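Local atomic coordinates of SusD-like protein BACOVA_02651 (Bacteroides ovatus, PDB entry 5E75), a protein that binds polysaccharide at the cell surface and probably captures xyloglucan there before its transport into the periplasm for degradation. Residues T62-A67 with F484-E489. Residues are numbered along the deposited sequence; the frame is centred on the assembly and turned at random.
Sequences TFQVTA and FTINIE
F63, just past helix 58-62, meets I488 of the loop that leads into helix 490-493. The CG2 methyl of I488 sits over one face of the F63 ring, 3.9 Å from its centroid and 8° off the ring normal, a CH-pi contact. The other branch, on the same side of the ring, lies above its CD2–CE2 flank and somewhat beyond it, CD1 being 3.5 Å from CD2 of F63, so the two branches of one beta-branched side chain cover the ring together. The CG of F63, anti to the carbonyl carbon, carries the ring toward I488, where R445 and I493 add to the buried packing.

I486, again directed at 62-67, lies against Q64. Its CD1 is 3.4 Å from NE2 of Q64 and also touches CD. Glutamine suits this partly exposed site: its extended chain offers I486 the CG methylene and the amide, while OE1 accepts the hydroxyl OG1 of T62 (2.7 Å) on an in-plane lone pair, fixing how the amide is turned. An alanine in place of Q64 would remove both that acceptor and the surface under I486, and would probably loosen this border. No hydrogen bond joins the segments: this is van der Waals packing between two loops, apolar at F63 and I488, amide against methyl at Q64 and I486, tying a helix exit in the N-terminal part of this SusD-family fold to its C-terminal region.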
loop_
_atom_site.group_PDB
_atom_site.type_symbol
_atom_site.label_atom_id
_atom_site.label_comp_id
_atom_site.label_asym_id
_atom_site.label_seq_id
_atom_site.Cartn_x
_atom_site.Cartn_y
_atom_site.Cartn_z
ATOM N N THR A 62 10.028 14.714 2.829
ATOM C CA THR A 62 10.123 16.095 3.287
ATOM C C THR A 62 9.304 17.086 2.453
ATOM O O THR A 62 9.325 18.285 2.702
ATOM C CB THR A 62 11.589 16.551 3.336
ATOM O OG1 THR A 62 12.118 16.574 2.003
ATOM C CG2 THR A 62 12.413 15.601 4.190
ATOM N N PHE A 63 8.553 16.573 1.484
ATOM C CA PHE A 63 7.681 17.390 0.635
ATOM C C PHE A 63 8.450 18.386 -0.232
ATOM O O PHE A 63 8.120 19.574 -0.296
ATOM C CB PHE A 63 6.571 18.076 1.446
ATOM C CG PHE A 63 5.572 17.116 2.016
ATOM C CD1 PHE A 63 4.472 16.722 1.271
ATOM C CD2 PHE A 63 5.743 16.584 3.275
ATOM C CE1 PHE A 63 3.560 15.823 1.773
ATOM C CE2 PHE A 63 4.828 15.691 3.809
ATOM C CZ PHE A 63 3.735 15.297 3.049
ATOM N N GLN A 64 9.468 17.880 -0.915
ATOM C CA GLN A 64 10.256 18.694 -1.829
ATOM C C GLN A 64 10.413 18.033 -3.202
ATOM O O GLN A 64 11.406 18.221 -3.890
ATOM C CB GLN A 64 11.614 18.991 -1.207
ATOM C CG GLN A 64 11.511 19.760 0.105
ATOM C CD GLN A 64 12.835 19.875 0.816
ATOM O OE1 GLN A 64 13.179 19.038 1.643
ATOM N NE2 GLN A 64 13.591 20.916 0.491
ATOM N N VAL A 65 9.399 17.283 -3.617
ATOM C CA VAL A 65 9.434 16.598 -4.906
ATOM C C VAL A 65 9.278 17.585 -6.066
ATOM O O VAL A 65 8.473 18.510 -5.999
ATOM C CB VAL A 65 8.328 15.530 -4.994
ATOM C CG1 VAL A 65 8.398 14.771 -6.331
ATOM C CG2 VAL A 65 8.431 14.557 -3.847
ATOM N N THR A 66 10.071 17.391 -7.115
ATOM C CA THR A 66 9.949 18.192 -8.330
ATOM C C THR A 66 9.262 17.380 -9.420
ATOM O O THR A 66 9.210 16.150 -9.371
ATOM C CB THR A 66 11.304 18.654 -8.875
ATOM O OG1 THR A 66 11.956 17.562 -9.532
ATOM C CG2 THR A 66 12.196 19.183 -7.766
ATOM N N ALA A 67 8.732 18.083 -10.414
ATOM C CA ALA A 67 8.003 17.446 -11.505
ATOM C C ALA A 67 8.860 16.520 -12.358
ATOM O O ALA A 67 8.310 15.672 -13.070
ATOM C CB ALA A 67 7.354 18.495 -12.377
ATOM N N PHE A 484 16.721 20.966 5.386
ATOM C CA PHE A 484 15.612 21.906 5.379
ATOM C C PHE A 484 14.356 21.268 5.939
ATOM O O PHE A 484 14.012 20.137 5.585
ATOM C CB PHE A 484 15.351 22.387 3.953
ATOM C CG PHE A 484 16.524 23.078 3.338
ATOM C CD1 PHE A 484 16.920 24.323 3.797
ATOM C CD2 PHE A 484 17.237 22.485 2.313
ATOM C CE1 PHE A 484 18.006 24.967 3.242
ATOM C CE2 PHE A 484 18.327 23.126 1.750
ATOM C CZ PHE A 484 18.711 24.368 2.216
ATOM N N THR A 485 13.692 21.993 6.833
ATOM C CA THR A 485 12.351 21.637 7.271
ATOM C C THR A 485 11.359 22.572 6.583
ATOM O O THR A 485 11.364 23.784 6.802
ATOM C CB THR A 485 12.192 21.729 8.801
ATOM O OG1 THR A 485 13.042 20.762 9.432
ATOM C CG2 THR A 485 10.743 21.460 9.211
ATOM N N ILE A 486 10.533 21.989 5.726
ATOM C CA ILE A 486 9.501 22.711 5.006
ATOM C C ILE A 486 8.251 22.746 5.873
ATOM O O ILE A 486 7.918 21.742 6.497
ATOM C CB ILE A 486 9.230 21.998 3.644
ATOM C CG1 ILE A 486 10.120 22.611 2.563
ATOM C CG2 ILE A 486 7.769 22.072 3.212
ATOM C CD1 ILE A 486 11.592 22.422 2.821
ATOM N N ASN A 487 7.581 23.901 5.934
ATOM C CA ASN A 487 6.236 23.978 6.498
ATOM C C ASN A 487 5.262 23.365 5.489
ATOM O O ASN A 487 5.052 23.891 4.395
ATOM C CB ASN A 487 5.850 25.432 6.810
ATOM C CG ASN A 487 4.414 25.577 7.227
ATOM O OD1 ASN A 487 3.952 24.892 8.124
ATOM N ND2 ASN A 487 3.694 26.476 6.569
ATOM N N ILE A 488 4.695 22.227 5.852
ATOM C CA ILE A 488 3.865 21.456 4.930
ATOM C C ILE A 488 2.497 22.103 4.880
ATOM O O ILE A 488 1.845 22.293 5.916
ATOM C CB ILE A 488 3.774 19.988 5.386
ATOM C CG1 ILE A 488 5.186 19.402 5.496
ATOM C CG2 ILE A 488 2.945 19.171 4.401
ATOM C CD1 ILE A 488 5.282 18.151 6.353
ATOM N N GLU A 489 2.074 22.434 3.665
ATOM C CA GLU A 489 0.818 23.123 3.416
ATOM C C GLU A 489 -0.071 22.332 2.464
ATOM O O GLU A 489 0.363 21.337 1.884
ATOM C CB GLU A 489 1.115 24.497 2.821
ATOM C CG GLU A 489 1.846 25.433 3.778
ATOM C CD GLU A 489 2.091 26.788 3.160
ATOM O OE1 GLU A 489 2.764 26.835 2.120
ATOM O OE2 GLU A 489 1.593 27.802 3.706
#